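Local coordinates for protein SAG family member (Sag19) (Eimeria tenella, PDB 6ZZB) that is of unknown molecular function but is a major surface antigen of this apicomplexan parasite, with a structure related to the CAP proteins, at residues A118-Y123 with G163-E168; P124-P129 with A177-F182; L183-S188 with D212-E217. One frame throughout, in Å; residues are numbered along the deposited sequence.

Contact 1: A118-Y123 with G163-E168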
loop_
_atom_site.group_PDB
_atom_site.type_symbol
_atom_site.label_atom_id
_atom_site.label_comp_id
_atom_site.label_asym_id
_atom_site.label_seq_id
_atom_site.Cartn_x
_atom_site.Cartn_y
_atom_site.Cartn_z
ATOM N N ALA A 118 -7.288 -3.783 -8.058
ATOM C CA ALA A 118 -6.995 -3.975 -6.628
ATOM C C ALA A 118 -6.880 -2.620 -5.919
ATOM O O ALA A 118 -6.352 -1.642 -6.462
ATOM C CB ALA A 118 -5.740 -4.771 -6.460
ATOM N N ASN A 119 -7.306 -2.613 -4.662
ATOM C CA ASN A 119 -7.189 -1.418 -3.807
ATOM C C ASN A 119 -7.182 -1.877 -2.357
ATOM O O ASN A 119 -7.202 -3.083 -2.074
ATOM C CB ASN A 119 -8.325 -0.436 -4.127
ATOM C CG ASN A 119 -9.677 -1.069 -3.912
ATOM O OD1 ASN A 119 -9.914 -1.787 -2.962
ATOM N ND2 ASN A 119 -10.594 -0.851 -4.863
ATOM N N ALA A 120 -7.132 -0.911 -1.459
ATOM C CA ALA A 120 -7.050 -1.127 0.003
ATOM C C ALA A 120 -8.422 -1.021 0.661
ATOM O O ALA A 120 -8.489 -0.754 1.849
ATOM C CB ALA A 120 -6.067 -0.190 0.631
ATOM N N LYS A 121 -9.498 -1.351 -0.026
ATOM C CA LYS A 121 -10.831 -1.202 0.594
ATOM C C LYS A 121 -11.011 -2.204 1.726
ATOM O O LYS A 121 -11.834 -1.921 2.637
ATOM C CB LYS A 121 -11.919 -1.373 -0.449
ATOM C CG LYS A 121 -12.105 -2.774 -0.948
ATOM C CD LYS A 121 -13.307 -2.883 -1.852
ATOM C CE LYS A 121 -13.501 -4.289 -2.349
ATOM N NZ LYS A 121 -14.683 -4.361 -3.239
ATOM N N LYS A 122 -10.325 -3.336 1.682
ATOM C CA LYS A 122 -10.431 -4.377 2.715
ATOM C C LYS A 122 -9.100 -4.497 3.472
ATOM O O LYS A 122 -9.111 -4.465 4.714
ATOM C CB LYS A 122 -10.817 -5.733 2.131
ATOM C CG LYS A 122 -10.801 -6.868 3.123
ATOM C CD LYS A 122 -11.405 -8.114 2.542
ATOM C CE LYS A 122 -11.504 -9.238 3.522
ATOM N NZ LYS A 122 -12.401 -10.265 2.931
ATOM N N TYR A 123 -7.999 -4.697 2.766
ATOM C CA TYR A 123 -6.655 -4.918 3.351
ATOM C C TYR A 123 -5.957 -3.573 3.350
ATOM O O TYR A 123 -5.619 -3.080 2.277
ATOM C CB TYR A 123 -5.875 -5.968 2.560
ATOM C CG TYR A 123 -6.570 -7.304 2.559
ATOM C CD1 TYR A 123 -6.462 -8.147 3.651
ATOM C CD2 TYR A 123 -7.298 -7.743 1.468
ATOM C CE1 TYR A 123 -7.097 -9.373 3.682
ATOM C CE2 TYR A 123 -7.955 -8.957 1.480
ATOM C CZ TYR A 123 -7.829 -9.775 2.579
ATOM O OH TYR A 123 -8.494 -10.965 2.597
ATOM N N GLY A 163 -9.670 16.705 7.162
ATOM C CA GLY A 163 -9.677 15.550 6.250
ATOM C C GLY A 163 -9.356 14.265 7.004
ATOM O O GLY A 163 -8.370 14.232 7.766
ATOM N N THR A 164 -10.165 13.254 6.792
ATOM C CA THR A 164 -9.965 11.918 7.394
ATOM C C THR A 164 -9.787 10.909 6.273
ATOM O O THR A 164 -10.170 11.172 5.131
ATOM C CB THR A 164 -11.091 11.528 8.359
ATOM O OG1 THR A 164 -12.292 11.309 7.625
ATOM C CG2 THR A 164 -11.315 12.574 9.429
ATOM N N TYR A 165 -9.278 9.755 6.651
ATOM C CA TYR A 165 -8.989 8.685 5.680
ATOM C C TYR A 165 -10.280 7.930 5.447
ATOM O O TYR A 165 -10.802 7.344 6.416
ATOM C CB TYR A 165 -7.877 7.770 6.188
ATOM C CG TYR A 165 -7.598 6.666 5.199
ATOM C CD1 TYR A 165 -6.859 6.900 4.052
ATOM C CD2 TYR A 165 -8.163 5.411 5.356
ATOM C CE1 TYR A 165 -6.629 5.895 3.115
ATOM C CE2 TYR A 165 -7.967 4.404 4.419
ATOM C CZ TYR A 165 -7.216 4.664 3.282
ATOM O OH TYR A 165 -6.995 3.653 2.372
ATOM N N ASP A 166 -10.803 7.923 4.231
ATOM C CA ASP A 166 -11.974 7.107 3.875
ATOM C C ASP A 166 -11.746 6.600 2.462
ATOM O O ASP A 166 -11.854 7.381 1.494
ATOM C CB ASP A 166 -13.247 7.932 4.021
ATOM C CG ASP A 166 -14.511 7.208 3.617
ATOM O OD1 ASP A 166 -14.443 6.004 3.233
ATOM O OD2 ASP A 166 -15.569 7.857 3.692
ATOM N N VAL A 167 -11.485 5.314 2.350
ATOM C CA VAL A 167 -11.093 4.701 1.052
ATOM C C VAL A 167 -12.274 4.731 0.069
ATOM O O VAL A 167 -12.034 4.488 -1.117
ATOM C CB VAL A 167 -10.520 3.290 1.305
ATOM C CG1 VAL A 167 -11.605 2.298 1.723
ATOM C CG2 VAL A 167 -9.698 2.781 0.128
ATOM N N GLU A 168 -13.507 5.022 0.507
ATOM C CA GLU A 168 -14.705 5.019 -0.369
ATOM C C GLU A 168 -15.068 6.440 -0.814
ATOM O O GLU A 168 -16.024 6.576 -1.595
ATOM C CB GLU A 168 -15.888 4.358 0.347
ATOM C CG GLU A 168 -15.600 2.956 0.868
ATOM C CD GLU A 168 -15.753 1.794 -0.104
ATOM O OE1 GLU A 168 -16.272 2.010 -1.219
ATOM O OE2 GLU A 168 -15.364 0.652 0.268
HETATM O O HOH W 1 -7.366 1.074 3.575
HETATM O O HOH W 2 -13.843 -0.054 2.703
#
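Two Asx turns meet where Lys121 and Val167 bring together two long loops of the CAP-like domain. In one, Asn119 OD1 accepts from Lys121 N at 3.0 Å, with the donor above the carbonyl plane; in the other, Asp166 OD1 receives Glu168 N at 3.0 Å. Val167 makes the approach with both methyls. Its CG1, set between the backbone N and the carbonyl carbon (chi1 71°), lies 3.8 Å from Lys121 CA, while CG2 rests 4.0 Å from Ala120 C. Lys121 and Glu168 are close without forming a salt bridge: the extended lysine chain leads away, and Glu168 OE2 lies 4.1 Å from Lys121 CB. Polar contact is carried by water instead. One molecule donates to Ala120 O and also bonds to Tyr165 OH, 2.9 Å away; a second donates to both Lys121 O and Glu168 OE2, linking the two loops at exposed residues. Towards the interior, Tyr165 OH is also hydrogen-bonded to Ser178 OG of helix 175-183. Within 118-123, Ala118 and Tyr123 pack on helix 97-105, so each loop is tied to a different helix, just ahead of strand 126-131.

Contact 2: P124-P129 with A177-F182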
loop_
_atom_site.group_PDB
_atom_site.type_symbol
_atom_site.label_atom_id
_atom_site.label_comp_id
_atom_site.label_asym_id
_atom_site.label_seq_id
_atom_site.Cartn_x
_atom_site.Cartn_y
_atom_site.Cartn_z
ATOM N N PRO A 124 -5.796 -2.910 4.516
ATOM C CA PRO A 124 -5.211 -1.577 4.531
ATOM C C PRO A 124 -3.725 -1.633 4.214
ATOM O O PRO A 124 -2.999 -2.416 4.832
ATOM C CB PRO A 124 -5.453 -1.070 5.949
ATOM C CG PRO A 124 -5.691 -2.283 6.771
ATOM C CD PRO A 124 -6.178 -3.380 5.859
ATOM N N GLY A 125 -3.308 -0.892 3.220
ATOM C CA GLY A 125 -1.907 -0.771 2.874
ATOM C C GLY A 125 -1.747 -0.116 1.540
ATOM O O GLY A 125 -2.726 0.397 0.959
ATOM N N LEU A 126 -0.520 -0.090 1.057
ATOM C CA LEU A 126 -0.174 0.358 -0.307
ATOM C C LEU A 126 -0.497 -0.755 -1.290
ATOM O O LEU A 126 -0.154 -1.920 -1.049
ATOM C CB LEU A 126 1.293 0.780 -0.353
ATOM C CG LEU A 126 1.879 1.097 -1.724
ATOM C CD1 LEU A 126 2.970 2.148 -1.583
ATOM C CD2 LEU A 126 2.385 -0.179 -2.401
ATOM N N VAL A 127 -1.156 -0.387 -2.381
ATOM C CA VAL A 127 -1.544 -1.338 -3.440
ATOM C C VAL A 127 -1.103 -0.771 -4.772
ATOM O O VAL A 127 -1.574 0.314 -5.136
ATOM C CB VAL A 127 -3.053 -1.598 -3.425
ATOM C CG1 VAL A 127 -3.471 -2.575 -4.499
ATOM C CG2 VAL A 127 -3.505 -2.058 -2.067
ATOM N N ILE A 128 -0.298 -1.501 -5.531
ATOM C CA ILE A 128 0.093 -1.073 -6.895
ATOM C C ILE A 128 -0.003 -2.258 -7.838
ATOM O O ILE A 128 0.831 -3.164 -7.788
ATOM C CB ILE A 128 1.496 -0.463 -6.936
ATOM C CG1 ILE A 128 1.651 0.708 -5.978
ATOM C CG2 ILE A 128 1.832 -0.076 -8.362
ATOM C CD1 ILE A 128 3.054 1.260 -5.877
ATOM N N PRO A 129 -1.000 -2.276 -8.733
ATOM C CA PRO A 129 -1.002 -3.254 -9.817
ATOM C C PRO A 129 0.043 -2.874 -10.865
ATOM O O PRO A 129 0.351 -1.699 -11.020
ATOM C CB PRO A 129 -2.410 -3.148 -10.398
ATOM C CG PRO A 129 -3.205 -2.337 -9.398
ATOM C CD PRO A 129 -2.192 -1.418 -8.744
ATOM N N ALA A 177 -3.509 8.290 -4.008
ATOM C CA ALA A 177 -3.650 9.148 -2.828
ATOM C C ALA A 177 -3.673 8.313 -1.540
ATOM O O ALA A 177 -3.032 8.705 -0.569
ATOM C CB ALA A 177 -4.898 9.992 -2.939
ATOM N N SER A 178 -4.408 7.213 -1.559
ATOM C CA SER A 178 -4.424 6.267 -0.418
ATOM C C SER A 178 -2.998 5.781 -0.152
ATOM O O SER A 178 -2.526 5.777 0.968
ATOM C CB SER A 178 -5.370 5.163 -0.698
ATOM O OG SER A 178 -5.364 4.202 0.363
ATOM N N ASN A 179 -2.292 5.398 -1.202
ATOM C CA ASN A 179 -0.908 4.889 -1.064
ATOM C C ASN A 179 -0.034 5.938 -0.390
ATOM O O ASN A 179 0.755 5.577 0.499
ATOM C CB ASN A 179 -0.331 4.481 -2.407
ATOM C CG ASN A 179 -0.923 3.217 -2.984
ATOM O OD1 ASN A 179 -1.611 2.467 -2.289
ATOM N ND2 ASN A 179 -0.668 2.952 -4.269
ATOM N N VAL A 180 -0.155 7.208 -0.764
ATOM C CA VAL A 180 0.672 8.264 -0.147
ATOM C C VAL A 180 0.301 8.425 1.327
ATOM O O VAL A 180 1.212 8.667 2.133
ATOM C CB VAL A 180 0.488 9.588 -0.909
ATOM C CG1 VAL A 180 1.021 10.774 -0.136
ATOM C CG2 VAL A 180 1.116 9.456 -2.260
ATOM N N ALA A 181 -0.964 8.317 1.678
ATOM C CA ALA A 181 -1.372 8.407 3.098
ATOM C C ALA A 181 -0.656 7.334 3.910
ATOM O O ALA A 181 -0.134 7.657 4.965
ATOM C CB ALA A 181 -2.866 8.334 3.199
ATOM N N PHE A 182 -0.560 6.117 3.389
ATOM C CA PHE A 182 0.138 5.046 4.145
ATOM C C PHE A 182 1.630 5.325 4.159
ATOM O O PHE A 182 2.276 5.191 5.206
ATOM C CB PHE A 182 -0.127 3.674 3.534
ATOM C CG PHE A 182 -1.459 3.111 3.886
ATOM C CD1 PHE A 182 -1.614 2.364 5.045
ATOM C CD2 PHE A 182 -2.566 3.345 3.093
ATOM C CE1 PHE A 182 -2.844 1.837 5.375
ATOM C CE2 PHE A 182 -3.805 2.834 3.442
ATOM C CZ PHE A 182 -3.951 2.109 4.609
HETATM O O HOH W 3 -3.860 2.268 -0.745
#
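Asn179 of helix 175-183 turns its amide onto Val127 of strand 126-131, pairing with both polar backbone groups of that residue in the buried layer where helix meets sheet in this CAP-like alpha/beta domain. The strand segment 126-129 and helix segment 177-182 run at 139° to one another, their axes 7.6 Å apart at closest approach. With CG anti to its own carbonyl carbon (chi1 -72°), the asparagine has OD1 2.9 Å from Val127 N and ND2 2.9 Å from Val127 O. Both bonds are nearly straight. Val127 O lies almost in the amide plane, only 7° out of it, although each donor stands above the plane of the carbonyl it meets. The side chain thus occupies a stretch of strand edge, while Leu126 and Ile128 make their backbone bonds to strand 203-211. A further bond from ND2 to Thr145 OG1 of helix 138-155 helps fix the amide's rotation.

Apolar groups flank the amide. Leu126 crosses Asn179 at about a right angle, its CG 3.7 Å from Asn179 CG, and Ile128 CG1 lies 3.7 Å from Asn179 ND2. One helical turn on, Phe182 lays a ring face over Gly125: the CA sits 3.7 Å from the ring centroid, nearly on the normal, in a CH-pi contact. Pro124 CB approaches the same ring obliquely, 3.8 Å from Phe182 CZ, whereas Ser178 OG lies at the ring edge in its plane. That hydroxyl donates to a water, which in turn donates to Gly125 O and to Asn179 OD1, the latter at 2.7 Å.

Contact 3: L183-S188 with D212-E217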
loop_
_atom_site.group_PDB
_atom_site.type_symbol
_atom_site.label_atom_id
_atom_site.label_comp_id
_atom_site.label_asym_id
_atom_site.label_seq_id
_atom_site.Cartn_x
_atom_site.Cartn_y
_atom_site.Cartn_z
ATOM N N LEU A 183 2.199 5.707 3.034
ATOM C CA LEU A 183 3.650 5.947 2.925
ATOM C C LEU A 183 4.080 7.018 3.927
ATOM O O LEU A 183 5.196 6.916 4.466
ATOM C CB LEU A 183 4.035 6.401 1.519
ATOM C CG LEU A 183 4.047 5.310 0.462
ATOM C CD1 LEU A 183 4.046 5.903 -0.929
ATOM C CD2 LEU A 183 5.261 4.411 0.646
ATOM N N LEU A 184 3.276 8.052 4.076
ATOM C CA LEU A 184 3.642 9.252 4.877
ATOM C C LEU A 184 2.917 9.268 6.213
ATOM O O LEU A 184 2.881 10.359 6.858
ATOM C CB LEU A 184 3.303 10.504 4.066
ATOM C CG LEU A 184 4.084 10.654 2.777
ATOM C CD1 LEU A 184 3.757 11.999 2.150
ATOM C CD2 LEU A 184 5.580 10.546 2.978
ATOM N N SER A 185 2.364 8.159 6.656
ATOM C CA SER A 185 1.605 8.096 7.928
ATOM C C SER A 185 2.579 8.162 9.122
ATOM O O SER A 185 3.560 7.410 9.153
ATOM C CB SER A 185 0.799 6.842 7.982
ATOM O OG SER A 185 0.181 6.700 9.255
ATOM N N GLU A 186 2.290 9.051 10.071
ATOM C CA GLU A 186 2.916 9.047 11.417
ATOM C C GLU A 186 2.544 7.764 12.161
ATOM O O GLU A 186 3.302 7.366 13.008
ATOM C CB GLU A 186 2.462 10.282 12.204
ATOM C CG GLU A 186 3.308 11.503 11.931
ATOM C CD GLU A 186 4.494 11.658 12.864
ATOM O OE1 GLU A 186 4.818 10.689 13.602
ATOM O OE2 GLU A 186 5.086 12.753 12.865
ATOM N N LYS A 187 1.445 7.096 11.817
ATOM C CA LYS A 187 1.096 5.789 12.453
ATOM C C LYS A 187 1.986 4.668 11.890
ATOM O O LYS A 187 2.043 3.627 12.546
ATOM C CB LYS A 187 -0.349 5.353 12.227
ATOM C CG LYS A 187 -1.420 6.215 12.861
ATOM C CD LYS A 187 -2.800 5.760 12.477
ATOM C CE LYS A 187 -3.132 4.456 13.150
ATOM N NZ LYS A 187 -4.582 4.174 13.152
ATOM N N SER A 188 2.600 4.838 10.719
ATOM C CA SER A 188 3.471 3.791 10.100
ATOM C C SER A 188 4.806 3.747 10.876
ATOM O O SER A 188 5.502 4.785 10.954
ATOM C CB SER A 188 3.662 4.029 8.605
ATOM O OG SER A 188 2.402 3.937 7.900
ATOM N N ASP A 212 1.368 0.776 12.306
ATOM C CA ASP A 212 -0.045 0.482 12.414
ATOM C C ASP A 212 -0.767 0.997 11.183
ATOM O O ASP A 212 -0.354 2.006 10.629
ATOM C CB ASP A 212 -0.636 1.196 13.634
ATOM C CG ASP A 212 -0.099 0.637 14.931
ATOM O OD1 ASP A 212 -0.075 -0.593 15.069
ATOM O OD2 ASP A 212 0.250 1.462 15.795
ATOM N N PRO A 213 -1.812 0.315 10.701
ATOM C CA PRO A 213 -2.521 0.758 9.511
ATOM C C PRO A 213 -3.359 2.009 9.736
ATOM O O PRO A 213 -3.998 2.139 10.783
ATOM C CB PRO A 213 -3.433 -0.427 9.165
ATOM C CG PRO A 213 -3.669 -1.120 10.499
ATOM C CD PRO A 213 -2.351 -0.948 11.230
ATOM N N LEU A 214 -3.452 2.847 8.715
ATOM C CA LEU A 214 -4.519 3.859 8.673
ATOM C C LEU A 214 -5.867 3.168 8.652
ATOM O O LEU A 214 -6.048 2.169 7.933
ATOM C CB LEU A 214 -4.404 4.736 7.427
ATOM C CG LEU A 214 -3.303 5.760 7.471
ATOM C CD1 LEU A 214 -3.172 6.379 6.084
ATOM C CD2 LEU A 214 -3.594 6.819 8.530
ATOM N N ARG A 215 -6.831 3.725 9.376
ATOM C CA ARG A 215 -8.213 3.211 9.404
ATOM C C ARG A 215 -9.188 4.358 9.142
ATOM O O ARG A 215 -8.810 5.503 9.341
ATOM C CB ARG A 215 -8.436 2.497 10.740
ATOM C CG ARG A 215 -7.481 1.325 10.924
ATOM C CD ARG A 215 -7.777 0.546 12.173
ATOM N NE ARG A 215 -9.109 -0.053 12.087
ATOM C CZ ARG A 215 -9.831 -0.441 13.127
ATOM N NH1 ARG A 215 -9.361 -0.318 14.358
ATOM N NH2 ARG A 215 -11.024 -0.970 12.925
ATOM N N LYS A 216 -10.405 4.013 8.761
ATOM C CA LYS A 216 -11.480 4.987 8.501
ATOM C C LYS A 216 -11.546 5.942 9.687
ATOM O O LYS A 216 -11.516 5.476 10.856
ATOM C CB LYS A 216 -12.804 4.280 8.227
ATOM C CG LYS A 216 -13.814 5.130 7.486
ATOM C CD LYS A 216 -15.171 4.510 7.472
ATOM C CE LYS A 216 -16.213 5.426 6.878
ATOM N NZ LYS A 216 -17.391 4.638 6.464
ATOM N N GLU A 217 -11.599 7.240 9.363
ATOM C CA GLU A 217 -11.696 8.411 10.286
ATOM C C GLU A 217 -10.356 8.806 10.925
ATOM O O GLU A 217 -10.325 9.892 11.495
ATOM C CB GLU A 217 -12.810 8.257 11.328
ATOM C CG GLU A 217 -14.192 8.325 10.715
ATOM C CD GLU A 217 -15.302 8.731 11.669
ATOM O OE1 GLU A 217 -15.146 9.760 12.358
ATOM O OE2 GLU A 217 -16.326 8.027 11.709
HETATM O O HOH W 4 -0.308 4.012 8.663
HETATM O O HOH W 5 -4.353 1.351 13.398
#
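An ST turn at Ser185, just beyond helix 175-183, presents Lys187 to Asp212 at the open end of the antiparallel pair formed by strands 190-196 and 203-211. Here the CAP-like sheet gives way to loops, and a cis peptide precedes Asp212. Ser185 OG accepts from Lys187 N at 2.9 Å and, weakly, from Ser188 N. Within the same turn region, Lys187 O receives Asp212 N at 2.9 Å and also takes a bond from Lys189 NZ, whose ammonium forms a salt bridge with Asp212 OD2.

The lysine side chain spans the junction. It crosses Asp212 at about a right angle, with Lys187 CE 4.1 Å from Asp212 CB, and a bend at chi3 (71°) places CE beside Pro213 O. From there NZ reaches that carbonyl oxygen at 3.2 Å, approaching 27° out of the carbonyl plane. Its charge is met by a salt bridge to Asp218 OD2, which also accepts from Arg215 N, so one carboxylate oxygen joins the lysine to the backbone of 212-217. Leu214 turns CD2 to within 3.8 Å of Ser185 OG and also brings it near Lys187 CD, while its side chain packs on Ala181 and Phe182 of helix 175-183.

Two waters complete the contact. The inner one donates to Asp212 O and to Ser188 OG, itself also hydrogen-bonded to Phe182 O of helix 175-183, and is hydrogen-bonded to Ser185 OG; the outer one accepts from Lys187 NZ and donates to Pro213 O, each at 2.8 Å.

The centre of contact 2 lies about 3 Å from the centre of the chain, and the other two contacts adjoin it: its centre is about 8 Å from that of contact 1 and about 10 Å from that of contact 3. The bond of 2.6 Å between Tyr165 OH and Ser178 OG joins a water of contact 1 to that of contact 2. Phe182 joins contacts 2 and 3, with CE1 3.5 Å from Leu214 N. Contacts 1 and 3 meet directly through Glu217 N and Tyr165 O, 3.1 Å apart. Next to contact 2, where Cys208 pairs with Leu126, the Cys193-Cys208 disulfide joins strands 190-196 and 203-211, which run between the segments of contact 3.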